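Local structure of trwC protein (Escherichia coli, 1OMH) at residues T117-R128 with K181-L192. The protein is a conjugative relaxase whose N-terminal domain, described here, recognises and processes the origin-of-transfer DNA of its plasmid. Residues are numbered along the deposited sequence; the frame is centred on the assembly and turned at random.
Sequences TLEQAEARAQAR and KNDEIVKATRYL. With nucleotides of chain A.
In the DNA-binding face of this relaxase domain, the end of helix 104-122 and the start of the two-stranded ribbon 126-139 pack against helices 183-187 and 189-206, Lys181 N bonding nearly straight to Gln126 O (2.8 Å). It is a worked example of how the passage from a helix into a ribbon and the approach to a second helix can carry base-contacting side chains. At the helical end, Leu192 sets CD1 against Ala121 CB and CD2 near Gln120 CB. Arg124, extended from CG to NE, passes Ala188 CB; its NH2 comes to 3.5 Å from Tyr191 CE2, guanidinium and ring 32° apart, while NH1 donates a somewhat bent bond to Gln120 O, which lies in the guanidinium plane. One water joins Gln120 OE1 to Tyr191 OH; another links Gln126 OE1, Lys181 O and Glu184 N, while Gln126 NE2 bonds to Thr139 OG1. Toward the DNA, Arg128 crosses Lys181 at about a right angle, CD to CD 3.9 Å. Bends at chi2 (126°) and chi3 (98°) bring the Arg128 guanidinium flat against the C7 methyl of DT14 of chain A, and NH2 bonds to O6 of a guanine base. A leucine in its place would probably leave that guanine O6 without this donor and the thymine methyl without its flat cover. Next to Lys181, Asn182 pairs with DT18 of chain A through both amide atoms, and Asp183 OD1 accepts from N1 of DG17 of chain A at 2.7 Å, while OD2 faces N2 of the same base and also makes a salt bridge with Lys181 NZ, which comes from above the carboxylate plane at 3.0 Å.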
loop_
_atom_site.group_PDB
_atom_site.type_symbol
_atom_site.label_atom_id
_atom_site.label_comp_id
_atom_site.label_asym_id
_atom_site.label_seq_id
_atom_site.Cartn_x
_atom_site.Cartn_y
_atom_site.Cartn_z
ATOM N N THR B 117 3.738 -8.198 -7.156
ATOM C CA THR B 117 2.893 -7.201 -7.794
ATOM C C THR B 117 3.747 -6.009 -8.212
ATOM O O THR B 117 3.563 -5.454 -9.297
ATOM C CB THR B 117 1.776 -6.729 -6.848
ATOM O OG1 THR B 117 1.034 -7.866 -6.391
ATOM C CG2 THR B 117 0.829 -5.776 -7.566
ATOM N N LEU B 118 4.694 -5.625 -7.359
ATOM C CA LEU B 118 5.555 -4.495 -7.664
ATOM C C LEU B 118 6.449 -4.779 -8.868
ATOM O O LEU B 118 6.884 -3.854 -9.556
ATOM C CB LEU B 118 6.401 -4.124 -6.438
ATOM C CG LEU B 118 5.609 -3.495 -5.284
ATOM C CD1 LEU B 118 6.506 -3.311 -4.080
ATOM C CD2 LEU B 118 5.026 -2.157 -5.729
ATOM N N GLU B 119 6.733 -6.051 -9.117
ATOM C CA GLU B 119 7.558 -6.416 -10.266
ATOM C C GLU B 119 6.781 -6.046 -11.522
ATOM O O GLU B 119 7.345 -5.561 -12.496
ATOM C CB GLU B 119 7.846 -7.916 -10.281
ATOM C CG GLU B 119 8.909 -8.385 -9.301
ATOM C CD GLU B 119 9.227 -9.861 -9.467
ATOM O OE1 GLU B 119 9.705 -10.249 -10.555
ATOM O OE2 GLU B 119 8.994 -10.637 -8.519
ATOM N N GLN B 120 5.474 -6.272 -11.483
ATOM C CA GLN B 120 4.627 -5.960 -12.620
ATOM C C GLN B 120 4.383 -4.466 -12.746
ATOM O O GLN B 120 4.179 -3.946 -13.851
ATOM C CB GLN B 120 3.317 -6.745 -12.521
ATOM C CG GLN B 120 3.557 -8.229 -12.782
ATOM C CD GLN B 120 2.298 -9.069 -12.760
ATOM O OE1 GLN B 120 1.310 -8.753 -13.423
ATOM N NE2 GLN B 120 2.333 -10.159 -12.005
ATOM N N ALA B 121 4.411 -3.765 -11.619
ATOM C CA ALA B 121 4.239 -2.322 -11.651
ATOM C C ALA B 121 5.523 -1.768 -12.274
ATOM O O ALA B 121 5.490 -0.808 -13.042
ATOM C CB ALA B 121 4.059 -1.775 -10.235
ATOM N N GLU B 122 6.652 -2.399 -11.953
ATOM C CA GLU B 122 7.936 -1.951 -12.489
ATOM C C GLU B 122 8.024 -2.166 -14.001
ATOM O O GLU B 122 8.645 -1.378 -14.715
ATOM C CB GLU B 122 9.089 -2.676 -11.787
ATOM C CG GLU B 122 10.472 -2.282 -12.302
ATOM C CD GLU B 122 11.591 -2.875 -11.474
ATOM O OE1 GLU B 122 11.534 -4.085 -11.185
ATOM O OE2 GLU B 122 12.532 -2.138 -11.119
ATOM N N ALA B 123 7.406 -3.233 -14.489
ATOM C CA ALA B 123 7.413 -3.514 -15.919
ATOM C C ALA B 123 6.663 -2.397 -16.639
ATOM O O ALA B 123 6.753 -2.262 -17.859
ATOM C CB ALA B 123 6.750 -4.865 -16.198
ATOM N N ARG B 124 5.932 -1.589 -15.872
ATOM C CA ARG B 124 5.163 -0.482 -16.431
ATOM C C ARG B 124 5.818 0.885 -16.217
ATOM O O ARG B 124 5.263 1.907 -16.612
ATOM C CB ARG B 124 3.747 -0.480 -15.843
ATOM C CG ARG B 124 2.898 -1.665 -16.289
ATOM C CD ARG B 124 1.590 -1.748 -15.508
ATOM N NE ARG B 124 0.661 -2.718 -16.089
ATOM C CZ ARG B 124 0.816 -4.038 -16.050
ATOM N NH1 ARG B 124 1.871 -4.577 -15.449
ATOM N NH2 ARG B 124 -0.088 -4.825 -16.621
ATOM N N ALA B 125 7.002 0.900 -15.607
ATOM C CA ALA B 125 7.719 2.154 -15.370
ATOM C C ALA B 125 8.056 2.797 -16.709
ATOM O O ALA B 125 8.577 2.132 -17.607
ATOM C CB ALA B 125 9.001 1.893 -14.598
ATOM N N GLN B 126 7.772 4.086 -16.832
ATOM C CA GLN B 126 8.047 4.811 -18.062
ATOM C C GLN B 126 8.556 6.216 -17.799
ATOM O O GLN B 126 8.421 6.753 -16.702
ATOM C CB GLN B 126 6.787 4.920 -18.919
ATOM C CG GLN B 126 6.131 3.605 -19.270
ATOM C CD GLN B 126 5.074 3.768 -20.344
ATOM O OE1 GLN B 126 4.162 4.593 -20.217
ATOM N NE2 GLN B 126 5.192 2.981 -21.415
ATOM N N ALA B 127 9.133 6.812 -18.834
ATOM C CA ALA B 127 9.651 8.170 -18.760
ATOM C C ALA B 127 9.574 8.743 -20.168
ATOM O O ALA B 127 9.390 8.003 -21.126
ATOM C CB ALA B 127 11.095 8.159 -18.277
ATOM N N ARG B 128 9.702 10.056 -20.291
ATOM C CA ARG B 128 9.660 10.678 -21.604
ATOM C C ARG B 128 11.040 11.174 -22.017
ATOM O O ARG B 128 11.954 11.272 -21.196
ATOM C CB ARG B 128 8.679 11.851 -21.608
ATOM C CG ARG B 128 7.246 11.454 -21.292
ATOM C CD ARG B 128 6.723 12.280 -20.135
ATOM N NE ARG B 128 5.928 13.415 -20.573
ATOM C CZ ARG B 128 5.444 14.343 -19.756
ATOM N NH1 ARG B 128 5.679 14.279 -18.451
ATOM N NH2 ARG B 128 4.700 15.325 -20.245
ATOM N N LYS B 181 6.792 8.728 -15.491
ATOM C CA LYS B 181 5.502 9.035 -16.098
ATOM C C LYS B 181 4.702 7.884 -15.488
ATOM O O LYS B 181 4.801 6.749 -15.946
ATOM C CB LYS B 181 5.536 8.910 -17.621
ATOM C CG LYS B 181 4.168 9.173 -18.261
ATOM C CD LYS B 181 4.234 9.280 -19.773
ATOM C CE LYS B 181 2.860 9.618 -20.334
ATOM N NZ LYS B 181 2.283 10.827 -19.675
ATOM N N ASN B 182 3.943 8.180 -14.434
ATOM C CA ASN B 182 3.189 7.164 -13.695
ATOM C C ASN B 182 1.914 6.626 -14.329
ATOM O O ASN B 182 1.291 5.705 -13.790
ATOM C CB ASN B 182 2.845 7.692 -12.291
ATOM C CG ASN B 182 1.844 8.842 -12.320
ATOM O OD1 ASN B 182 0.980 8.913 -13.198
ATOM N ND2 ASN B 182 1.943 9.739 -11.340
ATOM N N ASP B 183 1.530 7.196 -15.464
ATOM C CA ASP B 183 0.310 6.805 -16.163
ATOM C C ASP B 183 -0.005 5.322 -16.141
ATOM O O ASP B 183 -1.040 4.907 -15.610
ATOM C CB ASP B 183 0.370 7.283 -17.615
ATOM C CG ASP B 183 0.336 8.786 -17.726
ATOM O OD1 ASP B 183 0.812 9.466 -16.783
ATOM O OD2 ASP B 183 -0.152 9.292 -18.755
ATOM N N GLU B 184 0.880 4.521 -16.723
ATOM C CA GLU B 184 0.664 3.083 -16.801
ATOM C C GLU B 184 0.437 2.422 -15.448
ATOM O O GLU B 184 -0.398 1.531 -15.325
ATOM C CB GLU B 184 1.839 2.407 -17.511
ATOM C CG GLU B 184 1.859 2.592 -19.023
ATOM C CD GLU B 184 0.700 1.891 -19.718
ATOM O OE1 GLU B 184 -0.329 2.544 -19.987
ATOM O OE2 GLU B 184 0.818 0.678 -19.990
ATOM N N ILE B 185 1.177 2.849 -14.433
ATOM C CA ILE B 185 1.010 2.262 -13.107
ATOM C C ILE B 185 -0.306 2.700 -12.461
ATOM O O ILE B 185 -1.109 1.862 -12.050
ATOM C CB ILE B 185 2.197 2.623 -12.192
ATOM C CG1 ILE B 185 3.476 2.007 -12.770
ATOM C CG2 ILE B 185 1.949 2.098 -10.756
ATOM C CD1 ILE B 185 4.748 2.444 -12.086
ATOM N N VAL B 186 -0.538 4.006 -12.389
ATOM C CA VAL B 186 -1.764 4.529 -11.785
ATOM C C VAL B 186 -3.022 3.918 -12.407
ATOM O O VAL B 186 -3.890 3.405 -11.697
ATOM C CB VAL B 186 -1.841 6.072 -11.919
ATOM C CG1 VAL B 186 -3.190 6.585 -11.413
ATOM C CG2 VAL B 186 -0.716 6.712 -11.138
ATOM N N LYS B 187 -3.119 3.973 -13.732
ATOM C CA LYS B 187 -4.278 3.429 -14.438
ATOM C C LYS B 187 -4.415 1.917 -14.321
ATOM O O LYS B 187 -5.474 1.359 -14.597
ATOM C CB LYS B 187 -4.225 3.838 -15.915
ATOM C CG LYS B 187 -4.417 5.338 -16.111
ATOM C CD LYS B 187 -4.332 5.752 -17.579
ATOM C CE LYS B 187 -4.719 7.222 -17.756
ATOM N NZ LYS B 187 -4.547 7.691 -19.163
ATOM N N ALA B 188 -3.342 1.254 -13.909
ATOM C CA ALA B 188 -3.355 -0.196 -13.750
ATOM C C ALA B 188 -3.549 -0.607 -12.287
ATOM O O ALA B 188 -3.315 -1.759 -11.927
ATOM C CB ALA B 188 -2.052 -0.784 -14.287
ATOM N N THR B 189 -3.972 0.330 -11.446
ATOM C CA THR B 189 -4.174 0.045 -10.019
ATOM C C THR B 189 -5.148 -1.106 -9.774
ATOM O O THR B 189 -4.877 -2.000 -8.965
ATOM C CB THR B 189 -4.697 1.285 -9.265
ATOM O OG1 THR B 189 -3.735 2.340 -9.357
ATOM C CG2 THR B 189 -4.936 0.951 -7.792
ATOM N N ARG B 190 -6.286 -1.077 -10.457
ATOM C CA ARG B 190 -7.276 -2.136 -10.308
ATOM C C ARG B 190 -6.646 -3.472 -10.683
ATOM O O ARG B 190 -6.784 -4.458 -9.959
ATOM C CB ARG B 190 -8.484 -1.863 -11.210
ATOM C CG ARG B 190 -9.332 -3.086 -11.511
ATOM C CD ARG B 190 -10.368 -3.328 -10.447
ATOM N NE ARG B 190 -11.413 -2.311 -10.481
ATOM C CZ ARG B 190 -12.540 -2.377 -9.780
ATOM N NH1 ARG B 190 -12.770 -3.416 -8.989
ATOM N NH2 ARG B 190 -13.434 -1.401 -9.865
ATOM N N TYR B 191 -5.949 -3.500 -11.817
ATOM C CA TYR B 191 -5.303 -4.724 -12.283
ATOM C C TYR B 191 -4.228 -5.221 -11.325
ATOM O O TYR B 191 -4.118 -6.420 -11.078
ATOM C CB TYR B 191 -4.669 -4.513 -13.659
ATOM C CG TYR B 191 -3.898 -5.725 -14.151
ATOM C CD1 TYR B 191 -4.558 -6.807 -14.728
ATOM C CD2 TYR B 191 -2.511 -5.795 -14.015
ATOM C CE1 TYR B 191 -3.852 -7.934 -15.157
ATOM C CE2 TYR B 191 -1.800 -6.911 -14.439
ATOM C CZ TYR B 191 -2.474 -7.975 -15.008
ATOM O OH TYR B 191 -1.769 -9.084 -15.419
ATOM N N LEU B 192 -3.414 -4.307 -10.802
ATOM C CA LEU B 192 -2.355 -4.701 -9.883
ATOM C C LEU B 192 -2.938 -5.192 -8.560
ATOM O O LEU B 192 -2.350 -6.047 -7.897
ATOM C CB LEU B 192 -1.382 -3.538 -9.664
ATOM C CG LEU B 192 -0.585 -3.170 -10.924
ATOM C CD1 LEU B 192 0.161 -1.866 -10.706
ATOM C CD2 LEU B 192 0.382 -4.298 -11.278
ATOM P P DT A 18 -9.158 12.852 -14.175
ATOM O OP1 DT A 18 -10.264 12.644 -15.142
ATOM O OP2 DT A 18 -9.472 13.147 -12.753
ATOM O "O5'" DT A 18 -8.159 11.600 -14.229
ATOM C "C5'" DT A 18 -8.016 10.811 -15.423
ATOM C "C4'" DT A 18 -6.935 9.758 -15.268
ATOM O "O4'" DT A 18 -5.682 10.361 -14.847
ATOM C "C3'" DT A 18 -7.266 8.695 -14.205
ATOM O "O3'" DT A 18 -7.416 7.468 -14.953
ATOM C "C2'" DT A 18 -5.914 8.325 -13.614
ATOM C "C1'" DT A 18 -4.976 9.398 -14.103
ATOM N N1 DT A 18 -3.900 9.986 -13.291
ATOM C C2 DT A 18 -2.632 9.545 -13.612
ATOM O O2 DT A 18 -2.405 8.764 -14.526
ATOM N N3 DT A 18 -1.633 10.047 -12.830
ATOM C C4 DT A 18 -1.757 10.938 -11.787
ATOM O O4 DT A 18 -0.752 11.297 -11.174
ATOM C C5 DT A 18 -3.111 11.381 -11.509
ATOM C C7 DT A 18 -3.338 12.357 -10.393
ATOM C C6 DT A 18 -4.107 10.891 -12.268
ATOM P P DG A 17 -5.353 18.317 -12.438
ATOM O OP1 DG A 17 -6.440 19.307 -12.632
ATOM O OP2 DG A 17 -4.940 17.945 -11.066
ATOM O "O5'" DG A 17 -5.762 16.980 -13.205
ATOM C "C5'" DG A 17 -6.587 17.014 -14.373
ATOM C "C4'" DG A 17 -6.566 15.663 -15.052
ATOM O "O4'" DG A 17 -5.191 15.331 -15.326
ATOM C "C3'" DG A 17 -7.096 14.522 -14.179
ATOM O "O3'" DG A 17 -8.335 14.103 -14.776
ATOM C "C2'" DG A 17 -6.223 13.344 -14.569
ATOM C "C1'" DG A 17 -5.005 13.942 -15.200
ATOM N N9 DG A 17 -3.703 13.670 -14.617
ATOM C C8 DG A 17 -3.107 14.174 -13.484
ATOM N N7 DG A 17 -1.871 13.768 -13.342
ATOM C C5 DG A 17 -1.665 12.929 -14.430
ATOM C C6 DG A 17 -0.522 12.191 -14.832
ATOM O O6 DG A 17 0.592 12.129 -14.288
ATOM N N1 DG A 17 -0.768 11.472 -16.004
ATOM C C2 DG A 17 -1.958 11.465 -16.696
ATOM N N2 DG A 17 -2.021 10.714 -17.802
ATOM N N3 DG A 17 -3.016 12.145 -16.329
ATOM C C4 DG A 17 -2.798 12.848 -15.202
ATOM P P DT A 14 11.619 14.968 -16.324
ATOM O OP1 DT A 14 12.304 14.473 -15.099
ATOM O OP2 DT A 14 11.174 13.996 -17.357
ATOM O "O5'" DT A 14 10.398 15.896 -15.881
ATOM C "C5'" DT A 14 10.530 16.748 -14.742
ATOM C "C4'" DT A 14 9.285 17.575 -14.496
ATOM O "O4'" DT A 14 9.064 18.497 -15.593
ATOM C "C3'" DT A 14 7.981 16.788 -14.353
ATOM O "O3'" DT A 14 7.661 16.689 -12.957
ATOM C "C2'" DT A 14 6.927 17.758 -14.871
ATOM C "C1'" DT A 14 7.674 18.725 -15.777
ATOM N N1 DT A 14 7.357 18.677 -17.227
ATOM C C2 DT A 14 6.506 19.638 -17.732
ATOM O O2 DT A 14 5.985 20.501 -17.048
ATOM N N3 DT A 14 6.286 19.553 -19.085
ATOM C C4 DT A 14 6.814 18.629 -19.962
ATOM O O4 DT A 14 6.529 18.694 -21.160
ATOM C C5 DT A 14 7.685 17.642 -19.364
ATOM C C7 DT A 14 8.293 16.587 -20.233
ATOM C C6 DT A 14 7.906 17.713 -18.045
HETATM O O HOH W 1 -0.508 -11.104 -14.390
HETATM O O HOH W 2 3.918 4.086 -15.382
HETATM O O HOH W 3 3.143 5.670 -17.948
#